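Local atomic coordinates of phosphoribosylaminoimidazole-succinocarboxamide synthase (PDB entry 4O7V), a protein that catalyses the ATP-dependent joining of L-aspartate to 5-amino-1-(5-phosphoribosyl)imidazole-4-carboxylate, forming SAICAR in de novo purine biosynthesis. Residues P87-V92 with K175-K180; G98-R103 with I116-Y121; S193-R198 with L208-F213. All coordinates share one frame; numbering follows the deposited sequence.

Contact 1 (P87-V92 with K175-K180); sequences PLEVVV and KLEFGK. With U5P (uridine-5'-monophosphate), chain D; UDP (uridine-5'-diphosphate), chain B.
Val-90 O is gripped twice from the facing strand: Leu-176 N donates to it at 2.8 Å, and Lys-175 CA adds a C-H...O contact at 3.5 Å. Val-90 N returns the bond to Leu-176 O, nearly straight (168° at the hydrogen) and in the carbonyl plane. The reciprocal bonds define a hydrogen-bonded antiparallel pair joining strand 84-93 to strand 169-180 in the large antiparallel sheet of this SAICAR synthetase; Val-91 and Lys-175 form the adjacent non-hydrogen-bonded pair. Further along, a water takes over the bridging, linking Leu-88 O to Phe-178 N.

On the face that carries Val-90, packing is apolar. Its CG1 stands opposite the backbone N (chi1 -178°), which leaves CG2 to meet the edge of the Phe-178 ring, 3.9 Å from CE2. Helix 143-165 lies against this face through Ile-149 and Ile-152.

The face of Val-91 and Lys-175 is mixed, apolar at Val-91 and charged around Lys-175, and borders two nucleotide sites. Lys-175 bends at chi2 and chi3, laying CD 3.6 Å from Glu-89 CG and carrying NZ to a salt bridge with Glu-177 OE2 (2.9 Å); Asp-190 is a second partner of NZ. The side chains of Glu-89 and Glu-177 lie side by side, their carboxylate planes 29° apart, with OE1 of the former 4.0 Å from OE2 of the latter. Lys-122, salt-bridged to Glu-89, and Lys-175, bonded to Glu-177, probably offset that repulsion, while Glu-177 OE1 hydrogen-bonds the ADP ribose at O2'. Val-91 CG1 touches the uridine site, 3.7 Å from C5' of either overlapping nucleotide, UMP or UDP.

Contact 2 (G98-R103 with I116-Y121); sequences GSLKKR and IVELYY. With UDP (uridine-5'-diphosphate), chain B; U5P (uridine-5'-monophosphate), chain D; ACT (acetate ion), chain E; ACT (acetate ion), chain C.
The short 3-10 turn of residues 99-102 stands off from residues 116-121 of strand 111-121, with the nearest CA pair, Leu-100 and Ile-116, 9.7 Å apart, so the contact is made by side chains alone. It joins the loop after strand 84-93 to the next strand of the antiparallel sheet, beside the phosphate pocket of the uridine site. Leu-100 and Ile-116 reach toward each other tip to tip, CD2 to CD1 at 4.1 Å.

Tyr-120 OH donates to Glu-118 OE1 at 2.7 Å, approaching from above the carboxylate plane (54° out of it); Arg-93 forms a salt bridge with the same oxygen. Tyr-120 OH also lies 3.6 Å from Ser-99 OG. A water accepts from Arg-103 NE at 2.8 Å and donates to Ser-99 OG and to Glu-118 OE2, although that last oxygen is less certainly placed. With an alanine in place of Tyr-120, Glu-118 OE1 would probably keep Arg-93 but lose its hydroxyl donor, and a gap would open beside Ser-99 OG.

Ser-99 N holds the nucleotide phosphate, donating to O2A when UDP is bound (2.9 Å) and to O1P of the overlapping UMP, consistent with a pocket for a phosphorylated ribose. Arg-103, bent at chi3, turns its guanidinium toward the subunit interface, where NH1 also binds Met-130 O of the second subunit. An acetate lies at the guanidinium edge, its OXT 2.9 Å from Arg-103 NH1.

Contact 3 (S193-R198 with L208-F213); sequences SPDTCR and LDKDVF. With UDP (uridine-5'-diphosphate), chain B; U5P (uridine-5'-monophosphate), chain D.
Arg-198 crosses Asp-211 at about a right angle, and its NE donates to Asp-211 OD2 at 2.6 Å in a buried salt bridge between strand 197-201 and helix 211-214. The acceptor lies in the guanidinium plane and is met on its syn side, while the carboxylate is turned 39° from that plane. The arginine chain, extended from CG to NE, carries the guanidinium to the phosphates. In the two overlapping occupants of the site NH1 donates to the alpha phosphate (O1P of UMP or O2A of UDP, each 2.9 Å), and with UDP bound NH2 also donates to its terminal O2B. Asp-173 and Arg-214 are further partners of Arg-198 and Asp-211 respectively.

Asp-209 caps the entry to the helix, its OD2 accepting from Asp-211 N at 2.7 Å. Its CB wedges between two carbonyls, 3.4 Å from Pro-194 O and 3.3 Å from Cys-197 O. Lys-210 N binds the first (146° at the hydrogen). The Lys-210 side chain then runs across Asp-195, CD against CG; their polar ends have outside partners, Thr-32 and a phosphate ion for NZ, Tyr-224 and Lys-45 for the carboxylate. A water joins them, 3.1 Å from both Lys-210 NZ and Asp-195 OD1.

Contacts 1 and 3 are buried, whereas contact 2 is partly buried and reaches the second subunit. All three involve the same antiparallel sheet: strand 84-93 of contact 1 lies beside strand 111-121 of contact 2, with Val-91 O 2.7 Å from Glu-118 N, and strand 169-180 lies beside strand 197-201 of contact 3, with Lys-175 N 2.8 Å from Thr-196 O. Their chemistry follows their place: paired backbone bonds with charged side chains beside them in contact 1, side chains and a water in contact 2, and a salt bridge with helix capping in contact 3. All border the uridine nucleotide, 87-92 and 175-180 near its base and sugar, Ser-99 and Arg-198 binding its phosphates.

Contact 1 (P87-V92 with K175-K180)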
# COMPACT_ATOMS: atom_id res chain seq x y z
N PRO A 87 -2.60 -13.37 8.26
CA PRO A 87 -3.51 -12.26 8.54
C PRO A 87 -3.58 -11.30 7.35
O PRO A 87 -3.24 -10.12 7.47
CB PRO A 87 -2.88 -11.60 9.77
CG PRO A 87 -1.41 -11.91 9.67
CD PRO A 87 -1.25 -13.15 8.82
N LEU A 88 -4.03 -11.82 6.20
CA LEU A 88 -4.09 -11.04 4.96
C LEU A 88 -5.42 -11.17 4.26
O LEU A 88 -6.09 -12.21 4.35
CB LEU A 88 -2.99 -11.47 3.98
CG LEU A 88 -1.50 -11.38 4.37
CD1 LEU A 88 -0.66 -12.12 3.34
CD2 LEU A 88 -1.04 -9.94 4.52
N GLU A 89 -5.80 -10.11 3.57
CA GLU A 89 -6.81 -10.18 2.54
C GLU A 89 -6.08 -9.82 1.24
O GLU A 89 -5.39 -8.79 1.17
CB GLU A 89 -7.99 -9.25 2.86
CG GLU A 89 -8.92 -9.86 3.91
CD GLU A 89 -9.85 -8.87 4.61
OE1 GLU A 89 -10.48 -9.27 5.62
OE2 GLU A 89 -9.96 -7.70 4.18
N VAL A 90 -6.17 -10.71 0.26
CA VAL A 90 -5.43 -10.59 -1.00
C VAL A 90 -6.42 -10.26 -2.11
O VAL A 90 -7.22 -11.11 -2.51
CB VAL A 90 -4.67 -11.90 -1.32
CG1 VAL A 90 -3.86 -11.76 -2.61
CG2 VAL A 90 -3.75 -12.27 -0.17
N VAL A 91 -6.36 -9.03 -2.60
CA VAL A 91 -7.31 -8.54 -3.59
C VAL A 91 -6.68 -8.52 -5.00
O VAL A 91 -5.60 -7.96 -5.20
CB VAL A 91 -7.87 -7.14 -3.21
CG1 VAL A 91 -8.71 -6.58 -4.34
CG2 VAL A 91 -8.67 -7.21 -1.91
N VAL A 92 -7.35 -9.13 -5.96
CA VAL A 92 -6.92 -9.11 -7.35
C VAL A 92 -7.94 -8.27 -8.13
O VAL A 92 -9.14 -8.44 -7.95
CB VAL A 92 -6.84 -10.54 -7.94
CG1 VAL A 92 -6.18 -10.52 -9.31
CG2 VAL A 92 -6.07 -11.47 -7.01
N LYS A 175 -11.55 -10.94 -3.53
CA LYS A 175 -10.67 -11.06 -2.39
C LYS A 175 -10.44 -12.54 -2.03
O LYS A 175 -11.39 -13.33 -1.98
CB LYS A 175 -11.23 -10.31 -1.19
CG LYS A 175 -10.42 -10.52 0.09
CD LYS A 175 -11.32 -10.72 1.31
CE LYS A 175 -11.77 -12.16 1.44
NZ LYS A 175 -12.65 -12.42 2.61
N LEU A 176 -9.19 -12.89 -1.77
CA LEU A 176 -8.84 -14.21 -1.26
C LEU A 176 -8.14 -14.16 0.10
O LEU A 176 -7.56 -13.14 0.50
CB LEU A 176 -7.92 -14.93 -2.26
CG LEU A 176 -8.38 -15.07 -3.71
CD1 LEU A 176 -7.24 -15.69 -4.51
CD2 LEU A 176 -9.64 -15.90 -3.83
N GLU A 177 -8.20 -15.29 0.81
CA GLU A 177 -7.45 -15.50 2.03
C GLU A 177 -6.72 -16.82 1.97
O GLU A 177 -7.13 -17.73 1.24
CB GLU A 177 -8.38 -15.45 3.24
CG GLU A 177 -9.02 -14.08 3.46
CD GLU A 177 -9.86 -14.00 4.72
OE1 GLU A 177 -9.58 -14.71 5.70
OE2 GLU A 177 -10.80 -13.19 4.74
N PHE A 178 -5.63 -16.92 2.71
CA PHE A 178 -4.76 -18.09 2.66
C PHE A 178 -4.31 -18.49 4.05
O PHE A 178 -4.25 -17.67 4.97
CB PHE A 178 -3.50 -17.80 1.83
CG PHE A 178 -3.76 -17.49 0.39
CD1 PHE A 178 -3.68 -18.50 -0.57
CD2 PHE A 178 -4.06 -16.19 -0.01
CE1 PHE A 178 -3.90 -18.23 -1.91
CE2 PHE A 178 -4.29 -15.91 -1.35
CZ PHE A 178 -4.21 -16.93 -2.30
N GLY A 179 -3.94 -19.76 4.18
CA GLY A 179 -3.27 -20.24 5.36
C GLY A 179 -2.21 -21.26 5.00
O GLY A 179 -2.04 -21.63 3.83
N LYS A 180 -1.51 -21.73 6.02
CA LYS A 180 -0.48 -22.73 5.84
C LYS A 180 -0.96 -24.06 6.40
O LYS A 180 -1.54 -24.10 7.49
CB LYS A 180 0.78 -22.25 6.55
CG LYS A 180 2.06 -22.59 5.82
CD LYS A 180 3.04 -21.43 5.83
CE LYS A 180 3.92 -21.42 7.07
NZ LYS A 180 5.17 -20.67 6.74
N1 U5P D . -13.49 -7.50 -0.40
C2 U5P D . -13.97 -8.47 0.51
N3 U5P D . -13.76 -8.33 1.82
C4 U5P D . -13.09 -7.27 2.28
C5 U5P D . -12.60 -6.30 1.42
C6 U5P D . -12.81 -6.44 0.05
O2 U5P D . -14.59 -9.47 0.09
O4 U5P D . -12.90 -7.16 3.51
C1' U5P D . -13.72 -7.68 -1.83
C2' U5P D . -14.81 -6.77 -2.36
O2' U5P D . -16.07 -7.44 -2.41
C3' U5P D . -14.34 -6.48 -3.76
C4' U5P D . -12.82 -6.59 -3.71
O3' U5P D . -14.82 -7.52 -4.62
O4' U5P D . -12.52 -7.34 -2.54
C5' U5P D . -12.14 -5.23 -3.66
O5' U5P D . -12.68 -4.47 -2.58
P U5P D . -12.44 -2.89 -2.47
O1P U5P D . -12.76 -2.37 -3.84
O2P U5P D . -13.41 -2.47 -1.39
O3P U5P D . -10.98 -2.72 -2.10
N1 UDP B . -13.69 -7.41 -0.36
C2 UDP B . -14.06 -8.40 0.58
N3 UDP B . -13.94 -8.15 1.88
C4 UDP B . -13.48 -6.97 2.31
C5 UDP B . -13.11 -5.97 1.41
C6 UDP B . -13.22 -6.22 0.05
O2 UDP B . -14.49 -9.50 0.19
O4 UDP B . -13.38 -6.76 3.54
C1' UDP B . -13.82 -7.68 -1.79
C2' UDP B . -14.88 -6.79 -2.41
O2' UDP B . -16.14 -7.47 -2.50
C3' UDP B . -14.34 -6.52 -3.79
C4' UDP B . -12.83 -6.65 -3.66
O4' UDP B . -12.59 -7.39 -2.46
O3' UDP B . -14.80 -7.56 -4.65
C5' UDP B . -12.14 -5.29 -3.58
O5' UDP B . -12.88 -4.43 -2.73
PA UDP B . -12.49 -2.88 -2.56
O1A UDP B . -11.02 -2.77 -2.23
O2A UDP B . -13.01 -2.11 -3.75
O3A UDP B . -13.34 -2.46 -1.25
PB UDP B . -14.93 -2.22 -1.23
O1B UDP B . -15.16 -1.81 0.20
O2B UDP B . -15.19 -1.14 -2.25
O3B UDP B . -15.57 -3.54 -1.59
O HOH W 1 -4.87 -14.64 4.32

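Contact 2 (G98-R103 with I116-Y121)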
# COMPACT_ATOMS: atom_id res chain seq x y z
N GLY A 98 -14.72 0.12 -6.78
CA GLY A 98 -14.51 0.24 -5.33
C GLY A 98 -13.37 1.16 -4.94
O GLY A 98 -13.21 2.24 -5.50
N SER A 99 -12.56 0.71 -3.98
CA SER A 99 -11.51 1.57 -3.39
C SER A 99 -10.37 1.93 -4.36
O SER A 99 -9.59 2.84 -4.09
CB SER A 99 -10.92 0.92 -2.13
OG SER A 99 -10.03 -0.12 -2.48
N LEU A 100 -10.27 1.21 -5.48
CA LEU A 100 -9.22 1.51 -6.46
C LEU A 100 -9.38 2.90 -7.10
O LEU A 100 -8.39 3.53 -7.50
CB LEU A 100 -9.10 0.42 -7.53
CG LEU A 100 -7.90 0.52 -8.47
CD1 LEU A 100 -6.56 0.49 -7.72
CD2 LEU A 100 -7.93 -0.57 -9.53
N LYS A 101 -10.62 3.37 -7.17
CA LYS A 101 -10.93 4.71 -7.67
C LYS A 101 -10.32 5.79 -6.79
O LYS A 101 -10.04 6.88 -7.28
CB LYS A 101 -12.44 4.91 -7.76
CG LYS A 101 -13.12 4.09 -8.85
CD LYS A 101 -14.62 4.36 -8.87
CE LYS A 101 -15.31 3.79 -7.64
NZ LYS A 101 -16.76 4.14 -7.63
N LYS A 102 -10.11 5.49 -5.51
CA LYS A 102 -9.45 6.41 -4.57
C LYS A 102 -7.93 6.28 -4.58
O LYS A 102 -7.23 7.03 -3.90
CB LYS A 102 -10.00 6.23 -3.14
CG LYS A 102 -11.46 6.65 -2.98
CD LYS A 102 -11.91 6.60 -1.52
N ARG A 103 -7.40 5.35 -5.36
CA ARG A 103 -5.98 5.13 -5.35
C ARG A 103 -5.36 5.47 -6.70
O ARG A 103 -4.17 5.79 -6.76
CB ARG A 103 -5.67 3.69 -4.96
CG ARG A 103 -4.48 3.54 -4.05
CD ARG A 103 -4.30 2.10 -3.64
NE ARG A 103 -5.21 1.69 -2.58
CZ ARG A 103 -5.06 2.03 -1.30
NH1 ARG A 103 -4.05 2.83 -0.91
NH2 ARG A 103 -5.92 1.60 -0.40
N ILE A 116 -4.04 -6.09 -11.02
CA ILE A 116 -3.43 -5.51 -9.83
C ILE A 116 -3.68 -6.43 -8.63
O ILE A 116 -4.78 -6.92 -8.43
CB ILE A 116 -4.03 -4.11 -9.54
CG1 ILE A 116 -3.55 -3.12 -10.60
CG2 ILE A 116 -3.69 -3.64 -8.13
CD1 ILE A 116 -4.13 -1.73 -10.47
N VAL A 117 -2.64 -6.68 -7.84
CA VAL A 117 -2.79 -7.47 -6.60
C VAL A 117 -2.52 -6.52 -5.44
O VAL A 117 -1.50 -5.82 -5.44
CB VAL A 117 -1.81 -8.67 -6.53
CG1 VAL A 117 -2.03 -9.49 -5.27
CG2 VAL A 117 -1.94 -9.56 -7.75
N GLU A 118 -3.43 -6.49 -4.47
CA GLU A 118 -3.27 -5.65 -3.29
C GLU A 118 -3.30 -6.52 -2.04
O GLU A 118 -4.11 -7.46 -1.95
CB GLU A 118 -4.36 -4.56 -3.21
CG GLU A 118 -4.44 -3.64 -4.42
CD GLU A 118 -5.67 -2.74 -4.42
OE1 GLU A 118 -6.67 -3.03 -3.72
OE2 GLU A 118 -5.66 -1.72 -5.14
N LEU A 119 -2.41 -6.21 -1.10
CA LEU A 119 -2.37 -6.89 0.19
C LEU A 119 -2.95 -5.99 1.26
O LEU A 119 -2.57 -4.82 1.35
CB LEU A 119 -0.93 -7.25 0.56
CG LEU A 119 -0.19 -8.10 -0.48
CD1 LEU A 119 1.29 -8.16 -0.13
CD2 LEU A 119 -0.79 -9.50 -0.64
N TYR A 120 -3.89 -6.52 2.04
CA TYR A 120 -4.48 -5.82 3.17
C TYR A 120 -4.23 -6.62 4.43
O TYR A 120 -4.44 -7.82 4.47
CB TYR A 120 -5.99 -5.61 2.98
CG TYR A 120 -6.33 -4.67 1.86
CD1 TYR A 120 -6.45 -3.29 2.09
CD2 TYR A 120 -6.50 -5.14 0.56
CE1 TYR A 120 -6.75 -2.41 1.06
CE2 TYR A 120 -6.79 -4.29 -0.48
CZ TYR A 120 -6.92 -2.92 -0.23
OH TYR A 120 -7.21 -2.09 -1.30
N TYR A 121 -3.77 -5.93 5.47
CA TYR A 121 -3.51 -6.54 6.74
C TYR A 121 -4.83 -6.69 7.52
O TYR A 121 -5.49 -5.70 7.84
CB TYR A 121 -2.47 -5.70 7.49
CG TYR A 121 -2.26 -6.07 8.95
CD1 TYR A 121 -2.30 -7.40 9.38
CD2 TYR A 121 -2.01 -5.08 9.90
CE1 TYR A 121 -2.10 -7.73 10.70
CE2 TYR A 121 -1.80 -5.40 11.22
CZ TYR A 121 -1.85 -6.72 11.62
OH TYR A 121 -1.66 -7.04 12.93
N1 UDP B . -13.69 -7.41 -0.36
C2 UDP B . -14.06 -8.40 0.58
N3 UDP B . -13.94 -8.15 1.88
C4 UDP B . -13.48 -6.97 2.31
C5 UDP B . -13.11 -5.97 1.41
C6 UDP B . -13.22 -6.22 0.05
O2 UDP B . -14.49 -9.50 0.19
O4 UDP B . -13.38 -6.76 3.54
C1' UDP B . -13.82 -7.68 -1.79
C2' UDP B . -14.88 -6.79 -2.41
O2' UDP B . -16.14 -7.47 -2.50
C3' UDP B . -14.34 -6.52 -3.79
C4' UDP B . -12.83 -6.65 -3.66
O4' UDP B . -12.59 -7.39 -2.46
O3' UDP B . -14.80 -7.56 -4.65
C5' UDP B . -12.14 -5.29 -3.58
O5' UDP B . -12.88 -4.43 -2.73
PA UDP B . -12.49 -2.88 -2.56
O1A UDP B . -11.02 -2.77 -2.23
O2A UDP B . -13.01 -2.11 -3.75
O3A UDP B . -13.34 -2.46 -1.25
PB UDP B . -14.93 -2.22 -1.23
O1B UDP B . -15.16 -1.81 0.20
O2B UDP B . -15.19 -1.14 -2.25
O3B UDP B . -15.57 -3.54 -1.59
N1 U5P D . -13.49 -7.50 -0.40
C2 U5P D . -13.97 -8.47 0.51
N3 U5P D . -13.76 -8.33 1.82
C4 U5P D . -13.09 -7.27 2.28
C5 U5P D . -12.60 -6.30 1.42
C6 U5P D . -12.81 -6.44 0.05
O2 U5P D . -14.59 -9.47 0.09
O4 U5P D . -12.90 -7.16 3.51
C1' U5P D . -13.72 -7.68 -1.83
C2' U5P D . -14.81 -6.77 -2.36
O2' U5P D . -16.07 -7.44 -2.41
C3' U5P D . -14.34 -6.48 -3.76
C4' U5P D . -12.82 -6.59 -3.71
O3' U5P D . -14.82 -7.52 -4.62
O4' U5P D . -12.52 -7.34 -2.54
C5' U5P D . -12.14 -5.23 -3.66
O5' U5P D . -12.68 -4.47 -2.58
P U5P D . -12.44 -2.89 -2.47
O1P U5P D . -12.76 -2.37 -3.84
O2P U5P D . -13.41 -2.47 -1.39
O3P U5P D . -10.98 -2.72 -2.10
C ACT E . -5.37 2.04 2.99
O ACT E . -6.10 1.02 2.97
OXT ACT E . -4.17 1.98 3.33
CH3 ACT E . -5.96 3.36 2.59
C ACT C . -3.03 5.24 2.29
O ACT C . -2.15 6.13 2.22
OXT ACT C . -3.27 4.47 1.34
CH3 ACT C . -3.83 5.12 3.56
O HOH W 2 -7.33 0.28 -3.84

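Contact 3 (S193-R198 with L208-F213)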
# COMPACT_ATOMS: atom_id res chain seq x y z
N SER A 193 -17.36 -16.10 -3.34
CA SER A 193 -18.79 -15.92 -3.48
C SER A 193 -19.10 -14.52 -3.98
O SER A 193 -18.20 -13.69 -4.09
CB SER A 193 -19.47 -16.17 -2.13
OG SER A 193 -19.25 -15.09 -1.25
N PRO A 194 -20.37 -14.24 -4.30
CA PRO A 194 -20.74 -12.88 -4.70
C PRO A 194 -20.53 -11.85 -3.59
O PRO A 194 -20.61 -10.64 -3.86
CB PRO A 194 -22.23 -13.01 -5.05
CG PRO A 194 -22.43 -14.45 -5.36
CD PRO A 194 -21.51 -15.17 -4.40
N ASP A 195 -20.29 -12.31 -2.35
CA ASP A 195 -19.89 -11.44 -1.23
C ASP A 195 -18.46 -10.95 -1.38
O ASP A 195 -18.13 -9.83 -0.99
CB ASP A 195 -19.98 -12.18 0.11
CG ASP A 195 -21.36 -12.08 0.76
OD1 ASP A 195 -21.44 -12.26 2.00
OD2 ASP A 195 -22.35 -11.83 0.05
N THR A 196 -17.60 -11.80 -1.95
CA THR A 196 -16.16 -11.52 -1.96
C THR A 196 -15.57 -11.25 -3.36
O THR A 196 -14.35 -11.20 -3.52
CB THR A 196 -15.36 -12.64 -1.25
OG1 THR A 196 -15.67 -13.90 -1.85
CG2 THR A 196 -15.72 -12.68 0.25
N CYS A 197 -16.45 -11.10 -4.36
CA CYS A 197 -16.06 -10.79 -5.74
C CYS A 197 -16.96 -9.71 -6.32
O CYS A 197 -18.10 -9.56 -5.90
CB CYS A 197 -16.18 -12.01 -6.66
SG CYS A 197 -15.44 -13.57 -6.11
N ARG A 198 -16.44 -8.97 -7.29
CA ARG A 198 -17.33 -8.18 -8.15
C ARG A 198 -17.56 -8.94 -9.44
O ARG A 198 -16.60 -9.36 -10.11
CB ARG A 198 -16.81 -6.76 -8.40
CG ARG A 198 -17.03 -5.83 -7.20
CD ARG A 198 -16.63 -4.38 -7.47
NE ARG A 198 -16.97 -3.57 -6.30
CZ ARG A 198 -16.11 -3.22 -5.35
NH1 ARG A 198 -14.83 -3.57 -5.41
NH2 ARG A 198 -16.54 -2.50 -4.32
N LEU A 208 -23.71 -8.11 -10.26
CA LEU A 208 -24.37 -9.31 -9.75
C LEU A 208 -23.61 -9.82 -8.52
O LEU A 208 -23.06 -10.94 -8.50
CB LEU A 208 -24.49 -10.38 -10.84
CG LEU A 208 -25.09 -9.99 -12.21
CD1 LEU A 208 -24.87 -11.10 -13.23
CD2 LEU A 208 -26.57 -9.64 -12.11
N ASP A 209 -23.56 -8.99 -7.48
CA ASP A 209 -22.70 -9.22 -6.33
C ASP A 209 -23.14 -8.34 -5.16
O ASP A 209 -24.19 -7.71 -5.22
CB ASP A 209 -21.24 -8.94 -6.72
CG ASP A 209 -21.04 -7.53 -7.27
OD1 ASP A 209 -20.40 -7.38 -8.34
OD2 ASP A 209 -21.53 -6.57 -6.64
N LYS A 210 -22.32 -8.31 -4.10
CA LYS A 210 -22.61 -7.53 -2.90
C LYS A 210 -22.78 -6.02 -3.12
O LYS A 210 -23.37 -5.34 -2.28
CB LYS A 210 -21.54 -7.80 -1.85
CG LYS A 210 -21.89 -7.38 -0.44
CD LYS A 210 -20.91 -7.98 0.56
CE LYS A 210 -20.63 -7.01 1.67
NZ LYS A 210 -19.81 -7.61 2.76
N ASP A 211 -22.27 -5.49 -4.23
CA ASP A 211 -22.44 -4.07 -4.56
C ASP A 211 -23.93 -3.68 -4.65
O ASP A 211 -24.30 -2.55 -4.35
CB ASP A 211 -21.70 -3.70 -5.84
CG ASP A 211 -20.25 -3.32 -5.59
OD1 ASP A 211 -19.83 -3.15 -4.42
OD2 ASP A 211 -19.51 -3.16 -6.58
N VAL A 212 -24.76 -4.64 -5.05
CA VAL A 212 -26.21 -4.49 -5.08
C VAL A 212 -26.75 -4.13 -3.69
O VAL A 212 -27.58 -3.24 -3.56
CB VAL A 212 -26.86 -5.77 -5.64
CG1 VAL A 212 -28.35 -5.83 -5.32
CG2 VAL A 212 -26.60 -5.87 -7.14
N PHE A 213 -26.27 -4.83 -2.66
CA PHE A 213 -26.57 -4.47 -1.27
C PHE A 213 -25.85 -3.19 -0.84
O PHE A 213 -26.46 -2.32 -0.21
CB PHE A 213 -26.22 -5.63 -0.32
CG PHE A 213 -26.23 -5.26 1.14
CD1 PHE A 213 -27.40 -4.83 1.77
CD2 PHE A 213 -25.07 -5.37 1.90
CE1 PHE A 213 -27.40 -4.50 3.13
CE2 PHE A 213 -25.07 -5.05 3.26
CZ PHE A 213 -26.23 -4.61 3.87
N1 UDP B . -13.69 -7.41 -0.36
C2 UDP B . -14.06 -8.40 0.58
N3 UDP B . -13.94 -8.15 1.88
C4 UDP B . -13.48 -6.97 2.31
C5 UDP B . -13.11 -5.97 1.41
C6 UDP B . -13.22 -6.22 0.05
O2 UDP B . -14.49 -9.50 0.19
O4 UDP B . -13.38 -6.76 3.54
C1' UDP B . -13.82 -7.68 -1.79
C2' UDP B . -14.88 -6.79 -2.41
O2' UDP B . -16.14 -7.47 -2.50
C3' UDP B . -14.34 -6.52 -3.79
C4' UDP B . -12.83 -6.65 -3.66
O4' UDP B . -12.59 -7.39 -2.46
O3' UDP B . -14.80 -7.56 -4.65
C5' UDP B . -12.14 -5.29 -3.58
O5' UDP B . -12.88 -4.43 -2.73
PA UDP B . -12.49 -2.88 -2.56
O1A UDP B . -11.02 -2.77 -2.23
O2A UDP B . -13.01 -2.11 -3.75
O3A UDP B . -13.34 -2.46 -1.25
PB UDP B . -14.93 -2.22 -1.23
O1B UDP B . -15.16 -1.81 0.20
O2B UDP B . -15.19 -1.14 -2.25
O3B UDP B . -15.57 -3.54 -1.59
N1 U5P D . -13.49 -7.50 -0.40
C2 U5P D . -13.97 -8.47 0.51
N3 U5P D . -13.76 -8.33 1.82
C4 U5P D . -13.09 -7.27 2.28
C5 U5P D . -12.60 -6.30 1.42
C6 U5P D . -12.81 -6.44 0.05
O2 U5P D . -14.59 -9.47 0.09
O4 U5P D . -12.90 -7.16 3.51
C1' U5P D . -13.72 -7.68 -1.83
C2' U5P D . -14.81 -6.77 -2.36
O2' U5P D . -16.07 -7.44 -2.41
C3' U5P D . -14.34 -6.48 -3.76
C4' U5P D . -12.82 -6.59 -3.71
O3' U5P D . -14.82 -7.52 -4.62
O4' U5P D . -12.52 -7.34 -2.54
C5' U5P D . -12.14 -5.23 -3.66
O5' U5P D . -12.68 -4.47 -2.58
P U5P D . -12.44 -2.89 -2.47
O1P U5P D . -12.76 -2.37 -3.84
O2P U5P D . -13.41 -2.47 -1.39
O3P U5P D . -10.98 -2.72 -2.10
O HOH W 3 -21.83 -9.71 3.74